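5-formaminoimidazole-4-carboxamide-1-(beta)-D-ribofuranosyl 5'-monophosphate synthetase (Methanocaldococcus jannaschii, PDB 2R7L) catalyses the ATP- and formate-dependent formylation of the purine intermediate AICAR to FAICAR without folates, working as a homohexamer of the ATP-grasp superfamily. Local coordinates at residues A[93-105]-A[108-122]. Numbering follows the deposited sequence.
Sequences GSFIAYCGLDNVE and FLVPMFGNRRILRWE. With AMZ (aminoimidazole 4-carboxamide ribonucleotide), chain F.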
ATOM      1  N   GLY A  93      23.128 -18.307 -12.231  1.00 48.04           N
ATOM      2  CA  GLY A  93      23.467 -19.664 -12.664  1.00 46.76           C
ATOM      3  C   GLY A  93      23.463 -19.916 -14.159  1.00 40.71           C
ATOM      4  O   GLY A  93      24.480 -20.329 -14.719  1.00 41.88           O
ATOM      5  N   SER A  94      22.323 -19.675 -14.800  1.00 38.47           N
ATOM      6  CA  SER A  94      22.169 -19.928 -16.228  1.00 40.08           C
ATOM      7  C   SER A  94      23.056 -19.028 -17.067  1.00 46.26           C
ATOM      8  O   SER A  94      23.480 -19.414 -18.156  1.00 47.05           O
ATOM      9  CB  SER A  94      20.720 -19.729 -16.673  1.00 43.39           C
ATOM     10  OG  SER A  94      19.864 -20.678 -16.080  1.00 46.32           O
ATOM     11  N   PHE A  95      23.312 -17.820 -16.571  1.00 45.59           N
ATOM     12  CA  PHE A  95      24.119 -16.861 -17.306  1.00 43.47           C
ATOM     13  C   PHE A  95      25.575 -17.297 -17.342  1.00 44.52           C
ATOM     14  O   PHE A  95      26.203 -17.311 -18.401  1.00 43.87           O
ATOM     15  CB  PHE A  95      24.018 -15.463 -16.699  1.00 37.68           C
ATOM     16  CG  PHE A  95      25.039 -14.506 -17.239  1.00 32.67           C
ATOM     17  CD1 PHE A  95      24.921 -14.006 -18.530  1.00 37.55           C
ATOM     18  CD2 PHE A  95      26.124 -14.122 -16.472  1.00 31.95           C
ATOM     19  CE1 PHE A  95      25.860 -13.136 -19.040  1.00 35.00           C
ATOM     20  CE2 PHE A  95      27.073 -13.255 -16.974  1.00 36.96           C
ATOM     21  CZ  PHE A  95      26.939 -12.759 -18.260  1.00 38.58           C
ATOM     22  N   ILE A  96      26.112 -17.632 -16.174  1.00 43.15           N
ATOM     23  CA  ILE A  96      27.484 -18.096 -16.076  1.00 45.87           C
ATOM     24  C   ILE A  96      27.690 -19.357 -16.917  1.00 49.73           C
ATOM     25  O   ILE A  96      28.717 -19.512 -17.578  1.00 52.36           O
ATOM     26  CB  ILE A  96      27.878 -18.332 -14.614  1.00 44.53           C
ATOM     27  CG1 ILE A  96      27.719 -17.031 -13.828  1.00 40.77           C
ATOM     28  CG2 ILE A  96      29.307 -18.840 -14.519  1.00 43.42           C
ATOM     29  CD1 ILE A  96      27.872 -17.184 -12.327  1.00 43.12           C
ATOM     30  N   ALA A  97      26.692 -20.235 -16.922  1.00 47.13           N
ATOM     31  CA  ALA A  97      26.759 -21.471 -17.694  1.00 46.96           C
ATOM     32  C   ALA A  97      26.741 -21.229 -19.198  1.00 47.49           C
ATOM     33  O   ALA A  97      27.608 -21.722 -19.916  1.00 45.01           O
ATOM     34  CB  ALA A  97      25.634 -22.418 -17.298  1.00 38.10           C
ATOM     35  N   TYR A  98      25.747 -20.483 -19.674  1.00 45.02           N
ATOM     36  CA  TYR A  98      25.578 -20.257 -21.109  1.00 44.56           C
ATOM     37  C   TYR A  98      26.671 -19.362 -21.691  1.00 50.06           C
ATOM     38  O   TYR A  98      27.046 -19.499 -22.856  1.00 53.83           O
ATOM     39  CB  TYR A  98      24.215 -19.642 -21.401  1.00 51.22           C
ATOM     40  CG  TYR A  98      23.076 -20.627 -21.534  1.00 50.34           C
ATOM     41  CD1 TYR A  98      22.017 -20.618 -20.632  1.00 50.12           C
ATOM     42  CD2 TYR A  98      23.043 -21.545 -22.573  1.00 47.41           C
ATOM     43  CE1 TYR A  98      20.963 -21.503 -20.757  1.00 49.19           C
ATOM     44  CE2 TYR A  98      21.991 -22.435 -22.706  1.00 50.12           C
ATOM     45  CZ  TYR A  98      20.955 -22.409 -21.792  1.00 51.64           C
ATOM     46  OH  TYR A  98      19.907 -23.289 -21.916  1.00 57.29           O
ATOM     47  N   CYS A  99      27.170 -18.438 -20.881  1.00 48.89           N
ATOM     48  CA  CYS A  99      28.221 -17.529 -21.314  1.00 56.10           C
ATOM     49  C   CYS A  99      29.572 -18.237 -21.277  1.00 57.25           C
ATOM     50  O   CYS A  99      30.381 -18.099 -22.193  1.00 59.10           O
ATOM     51  CB  CYS A  99      28.246 -16.288 -20.412  1.00 56.72           C
ATOM     52  SG  CYS A  99      29.452 -15.013 -20.856  1.00 54.73           S
ATOM     53  N   GLY A 100      29.792 -18.998 -20.209  1.00 51.88           N
ATOM     54  CA  GLY A 100      31.048 -19.683 -19.974  1.00 36.13           C
ATOM     55  C   GLY A 100      31.831 -18.969 -18.902  1.00 38.76           C
ATOM     56  O   GLY A 100      32.188 -17.807 -19.063  1.00 44.89           O
ATOM     57  N   LEU A 101      32.102 -19.656 -17.802  1.00 38.94           N
ATOM     58  CA  LEU A 101      32.780 -19.039 -16.663  1.00 45.82           C
ATOM     59  C   LEU A 101      34.134 -18.427 -17.028  1.00 53.00           C
ATOM     60  O   LEU A 101      34.574 -17.455 -16.407  1.00 53.45           O
ATOM     61  CB  LEU A 101      32.938 -20.042 -15.519  1.00 43.53           C
ATOM     62  CG  LEU A 101      33.728 -19.541 -14.311  1.00 42.70           C
ATOM     63  CD1 LEU A 101      33.055 -18.326 -13.668  1.00 42.02           C
ATOM     64  CD2 LEU A 101      33.915 -20.653 -13.295  1.00 48.81           C
ATOM     65  N   ASP A 102      34.798 -18.996 -18.028  1.00 57.66           N
ATOM     66  CA  ASP A 102      36.075 -18.451 -18.468  1.00 58.49           C
ATOM     67  C   ASP A 102      35.853 -17.179 -19.275  1.00 53.31           C
ATOM     68  O   ASP A 102      36.516 -16.169 -19.043  1.00 46.70           O
ATOM     69  CB  ASP A 102      36.874 -19.487 -19.259  1.00 69.34           C
ATOM     70  CG  ASP A 102      37.652 -20.431 -18.355  1.00 78.64           C
ATOM     71  OD1 ASP A 102      37.897 -20.070 -17.183  1.00 83.75           O
ATOM     72  OD2 ASP A 102      38.023 -21.531 -18.814  1.00 84.72           O
ATOM     73  N   ASN A 103      34.909 -17.231 -20.211  1.00 47.97           N
ATOM     74  CA  ASN A 103      34.463 -16.038 -20.917  1.00 50.90           C
ATOM     75  C   ASN A 103      33.988 -14.942 -19.958  1.00 52.24           C
ATOM     76  O   ASN A 103      34.148 -13.760 -20.241  1.00 57.65           O
ATOM     77  CB  ASN A 103      33.340 -16.381 -21.893  1.00 52.08           C
ATOM     78  CG  ASN A 103      33.805 -17.263 -23.035  1.00 57.26           C
ATOM     79  OD1 ASN A 103      34.993 -17.307 -23.362  1.00 60.90           O
ATOM     80  ND2 ASN A 103      32.864 -17.967 -23.656  1.00 56.50           N
ATOM     81  N   VAL A 104      33.406 -15.336 -18.826  1.00 52.12           N
ATOM     82  CA  VAL A 104      32.923 -14.374 -17.839  1.00 45.90           C
ATOM     83  C   VAL A 104      34.084 -13.692 -17.126  1.00 52.49           C
ATOM     84  O   VAL A 104      34.014 -12.505 -16.808  1.00 58.70           O
ATOM     85  CB  VAL A 104      31.997 -15.027 -16.777  1.00 42.64           C
ATOM     86  CG1 VAL A 104      31.722 -14.057 -15.642  1.00 45.37           C
ATOM     87  CG2 VAL A 104      30.688 -15.491 -17.399  1.00 40.76           C
ATOM     88  N   GLU A 105      35.155 -14.438 -16.880  1.00 50.98           N
ATOM     89  CA  GLU A 105      36.268 -13.916 -16.081  1.00 49.58           C
ATOM     90  C   GLU A 105      37.184 -12.970 -16.855  1.00 45.56           C
ATOM     91  O   GLU A 105      37.846 -12.125 -16.249  1.00 45.39           O
ATOM     92  CB  GLU A 105      37.097 -15.054 -15.474  1.00 50.21           C
ATOM     93  CG  GLU A 105      36.331 -15.967 -14.528  1.00 55.14           C
ATOM     94  CD  GLU A 105      35.974 -15.296 -13.218  1.00 57.69           C
ATOM     95  OE1 GLU A 105      36.796 -14.511 -12.703  1.00 65.15           O
ATOM     96  OE2 GLU A 105      34.870 -15.560 -12.696  1.00 59.20           O
ATOM     97  N   PHE A 108      34.109 -11.061 -21.040  1.00 57.42           N
ATOM     98  CA  PHE A 108      32.809 -10.381 -20.958  1.00 54.86           C
ATOM     99  C   PHE A 108      32.958  -8.949 -20.449  1.00 52.14           C
ATOM    100  O   PHE A 108      32.918  -8.702 -19.246  1.00 45.21           O
ATOM    101  CB  PHE A 108      31.836 -11.166 -20.068  1.00 45.33           C
ATOM    102  CG  PHE A 108      30.399 -10.782 -20.262  1.00 41.85           C
ATOM    103  CD1 PHE A 108      29.713 -10.084 -19.283  1.00 43.66           C
ATOM    104  CD2 PHE A 108      29.740 -11.109 -21.431  1.00 32.80           C
ATOM    105  CE1 PHE A 108      28.388  -9.725 -19.467  1.00 35.71           C
ATOM    106  CE2 PHE A 108      28.415 -10.749 -21.619  1.00 40.68           C
ATOM    107  CZ  PHE A 108      27.742 -10.060 -20.636  1.00 35.78           C
ATOM    108  N   LEU A 109      33.132  -8.009 -21.375  1.00 57.44           N
ATOM    109  CA  LEU A 109      33.401  -6.618 -21.016  1.00 63.21           C
ATOM    110  C   LEU A 109      32.122  -5.807 -20.809  1.00 60.96           C
ATOM    111  O   LEU A 109      31.781  -4.943 -21.618  1.00 60.03           O
ATOM    112  CB  LEU A 109      34.291  -5.958 -22.073  1.00 63.22           C
ATOM    113  CG  LEU A 109      35.713  -6.508 -22.202  1.00 67.14           C
ATOM    114  CD1 LEU A 109      36.398  -5.930 -23.432  1.00 68.85           C
ATOM    115  CD2 LEU A 109      36.516  -6.218 -20.943  1.00 63.45           C
ATOM    116  N   VAL A 110      31.415  -6.104 -19.723  1.00 57.69           N
ATOM    117  CA  VAL A 110      30.208  -5.379 -19.345  1.00 47.11           C
ATOM    118  C   VAL A 110      30.184  -5.308 -17.831  1.00 46.29           C
ATOM    119  O   VAL A 110      30.456  -6.303 -17.169  1.00 54.99           O
ATOM    120  CB  VAL A 110      28.936  -6.089 -19.840  1.00 42.46           C
ATOM    121  CG1 VAL A 110      27.713  -5.176 -19.696  1.00 41.69           C
ATOM    122  CG2 VAL A 110      29.098  -6.524 -21.281  1.00 41.30           C
ATOM    123  N   PRO A 111      29.895  -4.120 -17.272  1.00 47.30           N
ATOM    124  CA  PRO A 111      29.824  -3.996 -15.822  1.00 40.53           C
ATOM    125  C   PRO A 111      28.896  -5.060 -15.245  1.00 36.44           C
ATOM    126  O   PRO A 111      27.880  -5.389 -15.855  1.00 39.06           O
ATOM    127  CB  PRO A 111      29.239  -2.597 -15.625  1.00 43.43           C
ATOM    128  CG  PRO A 111      29.683  -1.847 -16.826  1.00 42.08           C
ATOM    129  CD  PRO A 111      29.639  -2.837 -17.949  1.00 44.98           C
ATOM    130  N   MET A 112      29.252  -5.603 -14.088  1.00 41.17           N
ATOM    131  CA  MET A 112      28.524  -6.741 -13.539  1.00 44.47           C
ATOM    132  C   MET A 112      28.379  -6.563 -12.045  1.00 35.26           C
ATOM    133  O   MET A 112      29.352  -6.261 -11.365  1.00 39.16           O
ATOM    134  CB  MET A 112      29.270  -8.045 -13.833  1.00 44.78           C
ATOM    135  CG  MET A 112      28.378  -9.182 -14.317  1.00 53.42           C
ATOM    136  SD  MET A 112      29.278 -10.734 -14.558  1.00 57.36           S
ATOM    137  CE  MET A 112      29.953 -10.952 -12.904  1.00 53.73           C
ATOM    138  N   PHE A 113      27.162  -6.730 -11.537  1.00 33.69           N
ATOM    139  CA  PHE A 113      26.937  -6.640 -10.101  1.00 31.90           C
ATOM    140  C   PHE A 113      27.569  -7.846  -9.403  1.00 38.48           C
ATOM    141  O   PHE A 113      27.353  -8.983  -9.811  1.00 35.48           O
ATOM    142  CB  PHE A 113      25.436  -6.575  -9.793  1.00 30.94           C
ATOM    143  CG  PHE A 113      25.127  -6.428  -8.332  1.00 31.97           C
ATOM    144  CD1 PHE A 113      25.178  -5.184  -7.721  1.00 30.17           C
ATOM    145  CD2 PHE A 113      24.795  -7.532  -7.565  1.00 30.78           C
ATOM    146  CE1 PHE A 113      24.898  -5.042  -6.371  1.00 31.51           C
ATOM    147  CE2 PHE A 113      24.517  -7.399  -6.215  1.00 32.21           C
ATOM    148  CZ  PHE A 113      24.559  -6.149  -5.617  1.00 34.26           C
ATOM    149  N   GLY A 114      28.349  -7.593  -8.357  1.00 38.49           N
ATOM    150  CA  GLY A 114      29.005  -8.662  -7.614  1.00 45.16           C
ATOM    151  C   GLY A 114      30.520  -8.719  -7.760  1.00 49.13           C
ATOM    152  O   GLY A 114      31.128  -7.880  -8.432  1.00 42.15           O
ATOM    153  N   ASN A 115      31.125  -9.716  -7.118  1.00 46.47           N
ATOM    154  CA  ASN A 115      32.572  -9.918  -7.167  1.00 42.97           C
ATOM    155  C   ASN A 115      32.912 -10.966  -8.219  1.00 45.37           C
ATOM    156  O   ASN A 115      32.735 -12.160  -8.002  1.00 48.12           O
ATOM    157  CB  ASN A 115      33.113 -10.313  -5.786  1.00 41.94           C
ATOM    158  CG  ASN A 115      34.585 -10.697  -5.818  1.00 42.37           C
ATOM    159  OD1 ASN A 115      35.195 -10.740  -6.878  1.00 42.98           O
ATOM    160  ND2 ASN A 115      35.156 -10.980  -4.649  1.00 34.04           N
ATOM    161  N   ARG A 116      33.392 -10.495  -9.362  1.00 45.42           N
ATOM    162  CA  ARG A 116      33.646 -11.324 -10.536  1.00 46.42           C
ATOM    163  C   ARG A 116      34.623 -12.473 -10.279  1.00 54.02           C
ATOM    164  O   ARG A 116      34.451 -13.569 -10.810  1.00 51.47           O
ATOM    165  CB  ARG A 116      34.205 -10.442 -11.649  1.00 46.37           C
ATOM    166  CG  ARG A 116      33.971 -10.945 -13.041  1.00 42.69           C
ATOM    167  CD  ARG A 116      34.655 -10.022 -14.022  1.00 49.08           C
ATOM    168  NE  ARG A 116      34.013 -10.040 -15.329  1.00 52.12           N
ATOM    169  CZ  ARG A 116      33.241  -9.066 -15.794  1.00 52.28           C
ATOM    170  NH1 ARG A 116      33.018  -7.983 -15.057  1.00 54.98           N
ATOM    171  NH2 ARG A 116      32.699  -9.171 -16.999  1.00 53.24           N
ATOM    172  N   ARG A 117      35.652 -12.209  -9.480  1.00 54.09           N
ATOM    173  CA  ARG A 117      36.692 -13.198  -9.208  1.00 59.43           C
ATOM    174  C   ARG A 117      36.141 -14.390  -8.421  1.00 57.79           C
ATOM    175  O   ARG A 117      36.562 -15.529  -8.622  1.00 53.68           O
ATOM    176  CB  ARG A 117      37.850 -12.562  -8.429  1.00 63.19           C
ATOM    177  CG  ARG A 117      38.568 -11.407  -9.131  1.00 73.74           C
ATOM    178  CD  ARG A 117      39.494 -11.879 -10.255  1.00 78.50           C
ATOM    179  NE  ARG A 117      38.862 -11.776 -11.569  1.00 83.72           N
ATOM    180  CZ  ARG A 117      39.447 -12.109 -12.717  1.00 87.87           C
ATOM    181  NH1 ARG A 117      40.691 -12.575 -12.728  1.00 87.68           N
ATOM    182  NH2 ARG A 117      38.782 -11.977 -13.859  1.00 87.38           N
ATOM    183  N   ILE A 118      35.187 -14.122  -7.535  1.00 50.90           N
ATOM    184  CA  ILE A 118      34.715 -15.128  -6.594  1.00 41.40           C
ATOM    185  C   ILE A 118      33.755 -16.137  -7.218  1.00 41.34           C
ATOM    186  O   ILE A 118      33.410 -17.140  -6.600  1.00 41.37           O
ATOM    187  CB  ILE A 118      34.099 -14.484  -5.333  1.00 46.60           C
ATOM    188  CG1 ILE A 118      34.266 -15.412  -4.132  1.00 45.43           C
ATOM    189  CG2 ILE A 118      32.641 -14.098  -5.566  1.00 43.38           C
ATOM    190  CD1 ILE A 118      33.686 -14.870  -2.863  1.00 41.49           C
ATOM    191  N   LEU A 119      33.345 -15.892  -8.455  1.00 35.47           N
ATOM    192  CA  LEU A 119      32.470 -16.823  -9.144  1.00 41.00           C
ATOM    193  C   LEU A 119      33.199 -18.137  -9.415  1.00 47.33           C
ATOM    194  O   LEU A 119      32.575 -19.173  -9.654  1.00 41.53           O
ATOM    195  CB  LEU A 119      31.953 -16.214 -10.453  1.00 39.52           C
ATOM    196  CG  LEU A 119      31.077 -14.954 -10.349  1.00 44.65           C
ATOM    197  CD1 LEU A 119      30.588 -14.526 -11.723  1.00 36.22           C
ATOM    198  CD2 LEU A 119      29.901 -15.165  -9.407  1.00 35.32           C
ATOM    199  N   ARG A 120      34.524 -18.082  -9.376  1.00 46.52           N
ATOM    200  CA  ARG A 120      35.344 -19.251  -9.639  1.00 49.44           C
ATOM    201  C   ARG A 120      35.421 -20.122  -8.391  1.00 49.01           C
ATOM    202  O   ARG A 120      35.538 -21.340  -8.477  1.00 51.01           O
ATOM    203  CB  ARG A 120      36.742 -18.830 -10.088  1.00 48.36           C
ATOM    204  CG  ARG A 120      37.381 -19.822 -11.027  1.00 51.09           C
ATOM    205  CD  ARG A 120      38.727 -19.350 -11.510  1.00 49.88           C
ATOM    206  NE  ARG A 120      38.706 -18.777 -12.858  1.00 47.49           N
ATOM    207  CZ  ARG A 120      38.204 -19.380 -13.931  1.00 38.21           C
ATOM    208  NH1 ARG A 120      38.261 -18.778 -15.110  1.00 46.35           N
ATOM    209  NH2 ARG A 120      37.632 -20.572 -13.832  1.00 38.88           N
ATOM    210  N   TRP A 121      35.334 -19.489  -7.230  1.00 45.91           N
ATOM    211  CA  TRP A 121      35.338 -20.212  -5.969  1.00 48.69           C
ATOM    212  C   TRP A 121      34.032 -20.963  -5.697  1.00 53.94           C
ATOM    213  O   TRP A 121      33.941 -21.730  -4.739  1.00 54.10           O
ATOM    214  CB  TRP A 121      35.659 -19.258  -4.823  1.00 45.18           C
ATOM    215  CG  TRP A 121      37.103 -18.873  -4.778  1.00 48.01           C
ATOM    216  CD1 TRP A 121      37.816 -18.228  -5.752  1.00 47.68           C
ATOM    217  CD2 TRP A 121      38.018 -19.115  -3.704  1.00 44.55           C
ATOM    218  NE1 TRP A 121      39.118 -18.053  -5.344  1.00 47.58           N
ATOM    219  CE2 TRP A 121      39.267 -18.589  -4.093  1.00 45.64           C
ATOM    220  CE3 TRP A 121      37.901 -19.726  -2.450  1.00 45.52           C
ATOM    221  CZ2 TRP A 121      40.390 -18.656  -3.271  1.00 48.00           C
ATOM    222  CZ3 TRP A 121      39.016 -19.788  -1.633  1.00 47.55           C
ATOM    223  CH2 TRP A 121      40.244 -19.257  -2.047  1.00 48.56           C
ATOM    224  N   GLU A 122      33.027 -20.745  -6.541  1.00 53.16           N
ATOM    225  CA  GLU A 122      31.753 -21.452  -6.398  1.00 55.86           C
ATOM    226  C   GLU A 122      31.678 -22.591  -7.400  1.00 50.07           C
ATOM    227  O   GLU A 122      30.836 -23.475  -7.291  1.00 53.28           O
ATOM    228  CB  GLU A 122      30.560 -20.504  -6.597  1.00 52.30           C
ATOM    229  CG  GLU A 122      30.316 -20.104  -8.054  1.00 53.53           C
ATOM    230  CD  GLU A 122      28.960 -19.451  -8.292  1.00 54.16           C
ATOM    231  OE1 GLU A 122      28.664 -19.125  -9.464  1.00 54.19           O
ATOM    232  OE2 GLU A 122      28.192 -19.265  -7.320  1.00 43.80           O
TER
HETATM  233  O5  AMZ F 401      15.171 -23.473  -8.411  1.00 35.53           O
HETATM  234  C6  AMZ F 401      16.338 -23.739  -8.113  1.00 33.97           C
HETATM  235  N2  AMZ F 401      16.755 -24.019  -6.882  1.00 26.89           N
HETATM  236  C3A AMZ F 401      17.419 -23.780  -9.182  1.00 27.91           C
HETATM  237  C7A AMZ F 401      18.735 -24.177  -9.021  1.00 31.41           C
HETATM  238  N3  AMZ F 401      19.327 -24.595  -7.901  1.00 25.65           N
HETATM  239  N1  AMZ F 401      17.239 -23.452 -10.455  1.00 32.69           N
HETATM  240  C5  AMZ F 401      18.414 -23.630 -11.075  1.00 26.94           C
HETATM  241  N   AMZ F 401      19.323 -24.073 -10.199  1.00 35.75           N
HETATM  242  C1  AMZ F 401      20.744 -24.377 -10.492  1.00 40.42           C
HETATM  243  C2  AMZ F 401      20.958 -25.816 -10.962  1.00 42.31           C
HETATM  244  C3  AMZ F 401      21.088 -25.683 -12.468  1.00 45.06           C
HETATM  245  O2  AMZ F 401      22.039 -26.633 -12.945  1.00 52.16           O
HETATM  246  O1  AMZ F 401      22.195 -26.277 -10.403  1.00 50.91           O
HETATM  247  O   AMZ F 401      21.076 -23.511 -11.590  1.00 38.43           O
HETATM  248  C   AMZ F 401      21.681 -24.286 -12.630  1.00 48.29           C
HETATM  249  C4  AMZ F 401      21.267 -23.634 -13.964  1.00 41.52           C
HETATM  250  O3  AMZ F 401      19.848 -23.592 -14.069  1.00 32.80           O
HETATM  251  P   AMZ F 401      19.153 -23.962 -15.441  1.00 35.93           P
HETATM  252  OP1 AMZ F 401      19.440 -23.024 -16.557  1.00 38.70           O
HETATM  253  O4  AMZ F 401      19.625 -25.450 -15.827  1.00 41.19           O
HETATM  254  OP2 AMZ F 401      17.560 -24.054 -15.159  1.00 34.79           O
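Phe95 and Phe108 form a T-shaped pair that illustrates how a returning chain packs against its own helices. The CZ corner of Phe95 points onto one face of Phe108, 3.6 Å from Phe108 CE1, with the planes at 68°; Val110 CG2 lies over the rim of the opposite face. With CG anti to the backbone N (chi1 168°), the Phe95 ring lies beside the carbonyl carbon and that corner meets Phe108. Cys99 SG lies obliquely 4.0 Å from Phe108 CD2, and Met112 SD makes a Met-aromatic contact with Phe95. Leu119 CD1 touches both Ile96 CD1 (3.8 Å) and Val104 CG1, while Leu101 CD1 rests on Leu119 CB.

Among polar links, the extended Arg116 brings NE nearly straight to Val104 O, 2.9 Å away in the guanidinium plane; its NH1 pairs with the terminal carboxylate of Ser361. Arg120 NH1 salt-bridges Asp102 OD1, the planes 51° apart, though the modelled 2.5 Å is doubtfully short. No N-H points at Glu105 OE1 over the Arg117 guanidinium face, so any attraction is one of charge; Glu105 OE2, 2.8 Å from Arg116 O, suggests the acid may be protonated, which would weaken it.

Ser94 OG makes a very short modelled hydrogen bond to AMZ OP1. The packing thus joins the helix that carries this AMZ-binding serine, after strand 87-89 of a Rossmann-like parallel-sheet domain, to the segment leading into helix 125-135.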